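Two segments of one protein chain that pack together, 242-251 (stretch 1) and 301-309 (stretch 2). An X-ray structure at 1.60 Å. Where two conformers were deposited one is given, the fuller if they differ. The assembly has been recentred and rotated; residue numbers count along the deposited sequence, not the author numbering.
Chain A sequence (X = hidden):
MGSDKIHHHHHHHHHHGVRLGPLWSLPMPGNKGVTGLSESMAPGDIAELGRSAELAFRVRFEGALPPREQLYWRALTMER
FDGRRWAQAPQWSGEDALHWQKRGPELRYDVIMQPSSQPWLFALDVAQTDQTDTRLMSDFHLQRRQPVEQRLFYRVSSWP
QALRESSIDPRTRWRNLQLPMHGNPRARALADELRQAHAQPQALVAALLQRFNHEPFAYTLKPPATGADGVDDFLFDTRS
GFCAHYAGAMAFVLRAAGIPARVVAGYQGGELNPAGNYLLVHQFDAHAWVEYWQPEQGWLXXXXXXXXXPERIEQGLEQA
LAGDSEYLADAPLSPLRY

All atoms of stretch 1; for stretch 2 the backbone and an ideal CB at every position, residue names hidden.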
# COMPACT_ATOMS: atom_id res chain seq x y z
N PHE A 242 -13.44 -2.48 2.56
CA PHE A 242 -12.63 -2.60 1.41
C PHE A 242 -11.16 -2.42 1.84
O PHE A 242 -10.85 -2.47 3.02
CB PHE A 242 -13.12 -1.65 0.32
CG PHE A 242 -12.64 -1.94 -1.07
CD1 PHE A 242 -12.96 -3.15 -1.69
CD2 PHE A 242 -11.88 -1.03 -1.82
CE1 PHE A 242 -12.54 -3.40 -2.99
CE2 PHE A 242 -11.46 -1.31 -3.11
CZ PHE A 242 -11.77 -2.53 -3.68
N CYS A 243 -10.25 -2.30 0.88
CA CYS A 243 -8.81 -2.47 1.23
C CYS A 243 -8.36 -1.43 2.25
O CYS A 243 -7.52 -1.77 3.07
CB CYS A 243 -7.90 -2.42 0.02
SG CYS A 243 -8.18 -0.98 -1.02
N ALA A 244 -8.89 -0.21 2.22
CA ALA A 244 -8.41 0.83 3.18
C ALA A 244 -8.82 0.50 4.62
O ALA A 244 -8.08 0.80 5.56
CB ALA A 244 -8.94 2.17 2.85
N HIS A 245 -9.98 -0.14 4.83
CA HIS A 245 -10.35 -0.63 6.15
C HIS A 245 -9.29 -1.59 6.67
O HIS A 245 -8.82 -1.50 7.84
CB HIS A 245 -11.73 -1.35 6.16
CG HIS A 245 -12.86 -0.47 5.82
ND1 HIS A 245 -13.15 -0.09 4.54
CD2 HIS A 245 -13.78 0.10 6.63
CE1 HIS A 245 -14.22 0.69 4.56
NE2 HIS A 245 -14.64 0.81 5.83
N TYR A 246 -8.88 -2.59 5.87
CA TYR A 246 -8.00 -3.62 6.30
C TYR A 246 -6.58 -3.06 6.52
O TYR A 246 -5.95 -3.32 7.50
CB TYR A 246 -7.93 -4.78 5.29
CG TYR A 246 -9.20 -5.60 5.30
CD1 TYR A 246 -10.28 -5.26 4.50
CD2 TYR A 246 -9.33 -6.67 6.15
CE1 TYR A 246 -11.49 -5.93 4.59
CE2 TYR A 246 -10.52 -7.36 6.22
CZ TYR A 246 -11.59 -7.01 5.45
OH TYR A 246 -12.75 -7.75 5.57
N ALA A 247 -6.11 -2.29 5.53
CA ALA A 247 -4.75 -1.74 5.60
C ALA A 247 -4.62 -0.77 6.79
O ALA A 247 -3.65 -0.84 7.52
CB ALA A 247 -4.36 -1.06 4.32
N GLY A 248 -5.58 0.14 6.90
CA GLY A 248 -5.58 1.16 7.98
C GLY A 248 -5.70 0.52 9.32
O GLY A 248 -4.93 0.83 10.26
N ALA A 249 -6.58 -0.49 9.45
CA ALA A 249 -6.72 -1.13 10.76
C ALA A 249 -5.49 -1.92 11.13
O ALA A 249 -5.01 -1.89 12.30
CB ALA A 249 -7.93 -2.02 10.84
N MET A 250 -4.87 -2.62 10.18
CA MET A 250 -3.68 -3.37 10.47
C MET A 250 -2.55 -2.41 10.85
O MET A 250 -1.80 -2.70 11.82
CB MET A 250 -3.20 -4.22 9.30
CG MET A 250 -2.07 -5.11 9.63
SD MET A 250 -1.59 -6.18 8.22
CE MET A 250 -0.30 -7.18 8.95
N ALA A 251 -2.38 -1.32 10.09
CA ALA A 251 -1.31 -0.38 10.42
C ALA A 251 -1.54 0.22 11.82
O ALA A 251 -0.57 0.39 12.59
CB ALA A 251 -1.20 0.69 9.37
N UNK A 301 6.54 -5.64 3.19
CA UNK A 301 5.17 -5.36 2.83
C UNK A 301 4.29 -6.57 3.11
O UNK A 301 4.72 -7.71 2.95
CB UNK A 301 5.08 -4.95 1.36
N UNK A 302 3.06 -6.31 3.51
CA UNK A 302 2.09 -7.33 3.82
C UNK A 302 0.71 -6.81 3.39
O UNK A 302 0.42 -5.64 3.48
CB UNK A 302 2.12 -7.69 5.31
N UNK A 303 -0.15 -7.74 2.95
CA UNK A 303 -1.47 -7.33 2.44
C UNK A 303 -2.56 -8.09 3.16
O UNK A 303 -2.82 -9.24 2.84
CB UNK A 303 -1.58 -7.56 0.93
N UNK A 304 -3.24 -7.48 4.15
CA UNK A 304 -4.26 -8.17 4.92
C UNK A 304 -5.46 -8.59 4.07
O UNK A 304 -6.17 -9.52 4.46
CB UNK A 304 -4.73 -7.28 6.07
N UNK A 305 -5.67 -7.92 2.95
CA UNK A 305 -6.78 -8.22 2.04
C UNK A 305 -6.63 -9.67 1.57
O UNK A 305 -7.60 -10.37 1.26
CB UNK A 305 -6.80 -7.26 0.85
N UNK A 306 -5.38 -10.09 1.41
CA UNK A 306 -5.10 -11.43 0.89
C UNK A 306 -5.72 -12.51 1.80
O UNK A 306 -6.06 -13.62 1.31
CB UNK A 306 -3.59 -11.64 0.76
N UNK A 307 -5.87 -12.23 3.11
CA UNK A 307 -6.41 -13.15 4.08
C UNK A 307 -7.92 -13.34 3.92
O UNK A 307 -8.47 -14.34 4.42
CB UNK A 307 -6.09 -12.66 5.49
N UNK A 308 -8.60 -12.35 3.34
CA UNK A 308 -10.05 -12.31 3.26
C UNK A 308 -10.52 -12.55 1.83
O UNK A 308 -11.54 -13.18 1.61
CB UNK A 308 -10.58 -10.97 3.77
N UNK A 309 -9.78 -12.02 0.86
CA UNK A 309 -10.20 -12.06 -0.56
C UNK A 309 -9.01 -12.42 -1.41
O UNK A 309 -8.56 -11.67 -2.27
CB UNK A 309 -10.79 -10.72 -1.01

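Stretch 1 presents one side of a helix, 243-251, on which the CA-to-CB bonds of Y246 and M250 point toward the other segment and those of C243 and A247 lie sideways to it.

Position 301 has extended angles (-93/145), and its ideal CB has nothing of stretch 1 within 5.5 Å, so stretch 1 sets no preference. It is S301.

Position 302 is also extended (-145/147). Its CB points sideways, yet the ideal CB lies 4.4 Å from M250 CE, the tip of a fully extended side chain (chi1 to chi3 all t). A modest apolar group would suit: valine, isoleucine, leucine or perhaps threonine. The residue is V302, whose CG1 lies 3.4 Å from M250 CE.

At position 303 the CB points away and has no neighbour from stretch 1. The backbone turns here, before a run of helical angles at 304-307, so a side chain able to accept a hydrogen bond from a following amide would be useful: aspartate, asparagine, serine or threonine. D303 does this, OD1 accepting from the N of 305 at 3.0 Å.

Position 304 faces stretch 1 squarely. Its ideal CB is 4.0 Å from M250 SD and 4.1 Å from Y246 CB, and its phi of -64° is compatible with proline. A compact apolar residue fits, with alanine, valine and proline all plausible. P304 lays its ring against the helix: CG is 3.8 Å from M250 SD, 3.9 Å from Y246 CB and 3.7 Å from Y246 O.

Position 305 looks sideways, its ideal CB 5.0 Å from C243 CB and 5.2 Å from Y246 CB. That spacing favours small or medium side chains such as alanine, serine, threonine or valine. T305 (chi1 m) brings OG1 to 3.8 Å from C243 CB and 4.3 Å from Y246 CB, a packing contact.

Positions 306 and 307 have no stretch 1 atom within 5.5 Å of their ideal CBs, leaving the choice open. They are Y306 and Q307; the CB of Q307 points toward stretch 1, but its end leads away.

Position 308 points toward stretch 1, with its ideal CB 4.3 Å from Y246 OH. An aliphatic group could pack on the ring, and a polar one could approach the hydroxyl. V308 takes the first course, CG2 meeting Y246 CE2 at 3.5 Å, obliquely to the ring.

Position 309 is out of reach, so stretch 1 does not discriminate; it is A309.

Stretch 2 301-309: SVDPTYQVA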
# COMPACT_ATOMS: atom_id res chain seq x y z
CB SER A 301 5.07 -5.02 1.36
OG SER A 301 5.85 -3.87 1.06
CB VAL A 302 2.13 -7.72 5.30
CG1 VAL A 302 1.72 -6.58 6.23
CG2 VAL A 302 1.36 -8.98 5.57
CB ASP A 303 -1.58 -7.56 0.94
CG ASP A 303 -2.89 -7.06 0.40
OD1 ASP A 303 -3.74 -6.56 1.18
OD2 ASP A 303 -3.02 -7.12 -0.87
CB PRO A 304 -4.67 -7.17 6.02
CG PRO A 304 -4.22 -5.85 5.50
CD PRO A 304 -2.98 -6.13 4.67
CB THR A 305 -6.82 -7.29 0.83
OG1 THR A 305 -7.16 -5.98 1.26
CG2 THR A 305 -7.81 -7.70 -0.24
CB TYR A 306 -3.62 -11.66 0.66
CG TYR A 306 -3.34 -13.02 0.08
CD1 TYR A 306 -3.55 -13.28 -1.26
CD2 TYR A 306 -2.86 -14.06 0.86
CE1 TYR A 306 -3.33 -14.53 -1.81
CE2 TYR A 306 -2.64 -15.32 0.33
CZ TYR A 306 -2.88 -15.56 -1.00
OH TYR A 306 -2.62 -16.80 -1.49
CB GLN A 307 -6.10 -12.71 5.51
CG GLN A 307 -4.60 -12.56 5.74
CD GLN A 307 -3.88 -13.86 5.55
OE1 GLN A 307 -4.33 -14.90 6.03
NE2 GLN A 307 -2.72 -13.81 4.91
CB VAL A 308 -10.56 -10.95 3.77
CG1 VAL A 308 -12.08 -10.85 3.70
CG2 VAL A 308 -10.05 -10.67 5.16
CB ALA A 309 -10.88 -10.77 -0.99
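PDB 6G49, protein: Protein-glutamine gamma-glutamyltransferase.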